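Local atomic coordinates of putative acyl-[acyl-carrier-protein]--UDP-N-acetylglucosamine O-acyltransferase (Bacteroides fragilis, PDB entry 4R36), a protein that probably catalyses transfer of an acyl chain from acyl carrier protein to UDP-N-acetylglucosamine, an early step of lipid A biosynthesis. Residues A[84-98]-A[111-123]. Sequence-based numbering, arbitrary orientation.
Sequences AIPQDLKFKGEESTA and TINRGTAAKGRTI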
# COMPACT_ATOMS: atom_id res chain seq x y z
N ALA A 84 -1.33 1.96 -18.49
CA ALA A 84 -2.03 3.20 -18.27
C ALA A 84 -1.10 4.40 -18.41
O ALA A 84 0.14 4.29 -18.21
CB ALA A 84 -2.70 3.22 -16.92
N ILE A 85 -1.69 5.54 -18.79
CA ILE A 85 -0.94 6.75 -18.96
C ILE A 85 -0.19 7.13 -17.66
O ILE A 85 -0.65 6.79 -16.56
CB ILE A 85 -1.75 7.93 -19.45
CG1 ILE A 85 -2.87 8.30 -18.46
CG2 ILE A 85 -2.31 7.61 -20.85
CD1 ILE A 85 -3.56 9.57 -18.81
N PRO A 86 0.95 7.82 -17.78
CA PRO A 86 1.69 8.25 -16.64
C PRO A 86 0.83 9.00 -15.61
O PRO A 86 -0.10 9.71 -15.93
CB PRO A 86 2.74 9.20 -17.22
CG PRO A 86 2.96 8.74 -18.63
CD PRO A 86 1.66 8.11 -19.05
N GLN A 87 1.20 8.86 -14.35
CA GLN A 87 0.66 9.66 -13.32
C GLN A 87 1.34 11.06 -13.30
O GLN A 87 0.84 11.98 -12.73
CB GLN A 87 0.74 8.93 -11.98
CG GLN A 87 -0.13 7.66 -11.91
CD GLN A 87 -0.06 6.99 -10.57
OE1 GLN A 87 0.99 6.91 -9.95
NE2 GLN A 87 -1.11 6.39 -10.20
N ASP A 88 2.40 11.25 -14.03
CA ASP A 88 3.08 12.56 -14.22
C ASP A 88 2.20 13.61 -14.91
O ASP A 88 1.84 13.46 -16.06
CB ASP A 88 4.30 12.26 -15.07
CG ASP A 88 5.26 13.42 -15.20
OD1 ASP A 88 4.93 14.54 -14.72
OD2 ASP A 88 6.31 13.18 -15.79
N LEU A 89 1.92 14.71 -14.23
CA LEU A 89 1.17 15.78 -14.83
C LEU A 89 1.90 16.48 -15.96
O LEU A 89 1.29 17.23 -16.68
CB LEU A 89 0.72 16.79 -13.79
CG LEU A 89 -0.28 16.12 -12.83
CD1 LEU A 89 -0.49 16.96 -11.59
CD2 LEU A 89 -1.63 15.79 -13.52
N LYS A 90 3.20 16.22 -16.13
CA LYS A 90 3.90 16.70 -17.33
C LYS A 90 3.54 15.94 -18.60
O LYS A 90 3.85 16.40 -19.71
CB LYS A 90 5.40 16.70 -17.11
CG LYS A 90 5.84 17.66 -16.02
CD LYS A 90 7.36 17.77 -15.94
CE LYS A 90 8.07 16.44 -15.75
NZ LYS A 90 7.64 15.73 -14.50
N PHE A 91 2.86 14.80 -18.47
CA PHE A 91 2.45 14.03 -19.62
C PHE A 91 1.45 14.85 -20.43
O PHE A 91 0.53 15.38 -19.87
CB PHE A 91 1.80 12.72 -19.18
CG PHE A 91 1.30 11.87 -20.28
CD1 PHE A 91 2.17 11.17 -21.07
CD2 PHE A 91 -0.09 11.70 -20.46
CE1 PHE A 91 1.69 10.36 -22.11
CE2 PHE A 91 -0.57 10.88 -21.47
CZ PHE A 91 0.33 10.17 -22.29
N LYS A 92 1.62 14.88 -21.76
CA LYS A 92 0.73 15.66 -22.65
C LYS A 92 0.20 14.80 -23.78
O LYS A 92 -0.10 15.32 -24.80
CB LYS A 92 1.50 16.78 -23.35
CG LYS A 92 2.29 17.69 -22.49
CD LYS A 92 1.35 18.53 -21.64
CE LYS A 92 2.06 19.73 -21.04
NZ LYS A 92 1.45 20.02 -19.71
N GLY A 93 0.05 13.50 -23.58
CA GLY A 93 -0.58 12.62 -24.55
C GLY A 93 0.39 12.08 -25.59
O GLY A 93 -0.04 11.40 -26.51
N GLU A 94 1.69 12.33 -25.44
CA GLU A 94 2.70 11.72 -26.31
C GLU A 94 2.58 10.21 -26.35
O GLU A 94 2.09 9.59 -25.39
CB GLU A 94 4.14 12.14 -25.90
CG GLU A 94 4.62 11.73 -24.50
CD GLU A 94 4.30 12.73 -23.40
OE1 GLU A 94 3.32 13.49 -23.52
OE2 GLU A 94 5.05 12.76 -22.34
N GLU A 95 2.97 9.62 -27.47
CA GLU A 95 3.10 8.17 -27.61
C GLU A 95 4.22 7.59 -26.71
O GLU A 95 5.31 8.21 -26.54
CB GLU A 95 3.43 7.78 -29.08
CG GLU A 95 2.27 7.94 -30.04
CD GLU A 95 1.07 7.11 -29.62
OE1 GLU A 95 1.24 5.98 -29.18
OE2 GLU A 95 -0.04 7.59 -29.72
N SER A 96 3.94 6.44 -26.11
CA SER A 96 4.90 5.78 -25.25
C SER A 96 4.46 4.34 -25.08
O SER A 96 3.38 3.96 -25.51
CB SER A 96 4.99 6.56 -23.88
OG SER A 96 3.77 6.38 -23.18
N THR A 97 5.31 3.51 -24.44
CA THR A 97 4.99 2.17 -24.15
C THR A 97 5.18 1.79 -22.66
O THR A 97 5.88 2.51 -21.92
CB THR A 97 5.90 1.21 -24.94
OG1 THR A 97 7.24 1.58 -24.72
CG2 THR A 97 5.59 1.32 -26.43
N ALA A 98 4.63 0.65 -22.32
CA ALA A 98 4.87 -0.07 -21.04
C ALA A 98 5.19 -1.45 -21.45
O ALA A 98 4.40 -2.09 -22.20
CB ALA A 98 3.64 -0.05 -20.15
N THR A 111 0.63 -2.20 -11.10
CA THR A 111 0.44 -1.18 -12.09
C THR A 111 1.80 -0.89 -12.77
O THR A 111 2.81 -0.63 -12.09
CB THR A 111 -0.17 0.13 -11.51
OG1 THR A 111 0.58 0.59 -10.36
CG2 THR A 111 -1.62 -0.08 -11.12
N ILE A 112 1.82 -0.95 -14.11
CA ILE A 112 2.96 -0.54 -14.86
C ILE A 112 2.52 0.52 -15.88
O ILE A 112 1.94 0.20 -16.91
CB ILE A 112 3.67 -1.73 -15.55
CG1 ILE A 112 3.95 -2.87 -14.57
CG2 ILE A 112 4.94 -1.29 -16.26
CD1 ILE A 112 4.50 -4.13 -15.18
N ASN A 113 2.79 1.78 -15.58
CA ASN A 113 2.36 2.84 -16.44
C ASN A 113 3.31 2.93 -17.65
O ASN A 113 4.51 2.70 -17.54
CB ASN A 113 2.33 4.21 -15.74
CG ASN A 113 1.45 4.32 -14.48
OD1 ASN A 113 1.64 5.28 -13.73
ND2 ASN A 113 0.53 3.42 -14.26
N ARG A 114 2.78 3.35 -18.80
CA ARG A 114 3.62 3.68 -19.92
C ARG A 114 4.43 4.92 -19.72
O ARG A 114 4.26 5.70 -18.74
CB ARG A 114 2.80 3.73 -21.23
CG ARG A 114 1.76 4.82 -21.42
CD ARG A 114 1.08 4.50 -22.76
NE ARG A 114 -0.01 5.38 -23.18
CZ ARG A 114 0.10 6.46 -23.97
NH1 ARG A 114 1.24 6.92 -24.36
NH2 ARG A 114 -0.99 7.13 -24.32
N GLY A 115 5.34 5.15 -20.65
CA GLY A 115 6.34 6.22 -20.50
C GLY A 115 5.86 7.66 -20.80
O GLY A 115 4.71 7.89 -21.18
N THR A 116 6.78 8.62 -20.64
CA THR A 116 6.56 10.02 -21.02
C THR A 116 7.65 10.40 -22.05
O THR A 116 8.56 9.62 -22.32
CB THR A 116 6.72 10.98 -19.84
OG1 THR A 116 8.09 11.01 -19.39
CG2 THR A 116 5.78 10.65 -18.73
N ALA A 117 7.61 11.63 -22.54
CA ALA A 117 8.65 12.14 -23.44
C ALA A 117 10.04 12.13 -22.82
O ALA A 117 11.03 12.21 -23.51
CB ALA A 117 8.31 13.56 -23.87
N ALA A 118 10.13 12.10 -21.51
CA ALA A 118 11.45 12.00 -20.85
C ALA A 118 12.29 10.82 -21.29
O ALA A 118 13.51 10.87 -21.17
CB ALA A 118 11.27 11.95 -19.29
N LYS A 119 11.64 9.73 -21.67
CA LYS A 119 12.26 8.55 -22.20
C LYS A 119 11.35 7.91 -23.25
O LYS A 119 11.73 7.79 -24.41
CB LYS A 119 12.62 7.51 -21.11
CG LYS A 119 13.39 6.33 -21.67
CD LYS A 119 13.79 5.28 -20.65
CE LYS A 119 14.40 4.08 -21.33
NZ LYS A 119 14.88 3.03 -20.39
N GLY A 120 10.16 7.49 -22.87
CA GLY A 120 9.17 7.00 -23.80
C GLY A 120 8.76 5.58 -23.64
O GLY A 120 7.82 5.13 -24.28
N ARG A 121 9.47 4.86 -22.76
CA ARG A 121 9.31 3.43 -22.58
C ARG A 121 9.52 3.12 -21.08
O ARG A 121 10.56 3.48 -20.54
CB ARG A 121 10.35 2.65 -23.38
CG ARG A 121 10.30 2.94 -24.90
CD ARG A 121 11.46 2.30 -25.61
NE ARG A 121 11.39 0.84 -25.61
CZ ARG A 121 12.38 0.06 -26.00
NH1 ARG A 121 13.48 0.57 -26.48
NH2 ARG A 121 12.28 -1.26 -25.96
N THR A 122 8.51 2.54 -20.45
CA THR A 122 8.63 1.92 -19.11
C THR A 122 8.98 0.47 -19.43
O THR A 122 8.29 -0.19 -20.19
CB THR A 122 7.32 2.03 -18.34
OG1 THR A 122 6.91 3.40 -18.35
CG2 THR A 122 7.50 1.51 -16.92
N ILE A 123 10.07 -0.03 -18.87
CA ILE A 123 10.59 -1.34 -19.21
C ILE A 123 10.90 -2.19 -18.00
O ILE A 123 11.68 -1.79 -17.12
CB ILE A 123 11.88 -1.24 -20.03
CG1 ILE A 123 11.63 -0.44 -21.34
CG2 ILE A 123 12.51 -2.61 -20.29
CD1 ILE A 123 12.89 -0.09 -22.11
O HOH W 1 -0.94 1.09 -15.34
O HOH W 2 3.61 7.16 -13.73
O HOH W 3 8.18 13.22 -17.74
O HOH W 4 -0.70 8.80 -26.53
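Arg-114 threads its side chain into the loop of 84-98, and its reach shows how neighbouring coils of a left-handed parallel beta-helix stay joined where loops leave the regular stack. The chain, extended from CG to NE, carries the guanidinium deep enough for NH1 to donate to Ser-96 OG at 2.8 Å. In the plane of the group, NH1 also donates to Glu-94 O at 3.0 Å. The Phe-91 ring stands almost perpendicular to the guanidinium, its CZ over one face of that group, while Pro-86 CD and the backbone N of Gly-93 cover the two faces of the ring. Ser-96 OG in turn donates a hydrogen bond to Gly-115 O (2.7 Å), from above the carbonyl plane. Farther along, Glu-94 bends at chi2 (-89°), and its two carboxylate oxygens take different partners: OE2 the N-H of Ala-117, 2.8 Å away, on the anti side, and OE1 that of Lys-92 in its own loop. Thr-116 CG2 packs on Pro-86, and its OG1 is bonded to Asp-139. A water joins that hydroxyl to Asp-88, which lies beside His-138, a UDP-GlcNAc-binding residue, as are Leu-89 and Lys-90 of this loop. Strands 97-100 and 121-124 pair in parallel: Thr-97 N donates to Gly-120 O, and Thr-97 O accepts from Thr-122 N. From the loop, Gly-115 N reaches Thr-97 O (3.0 Å) on the opposite face of its carbonyl plane.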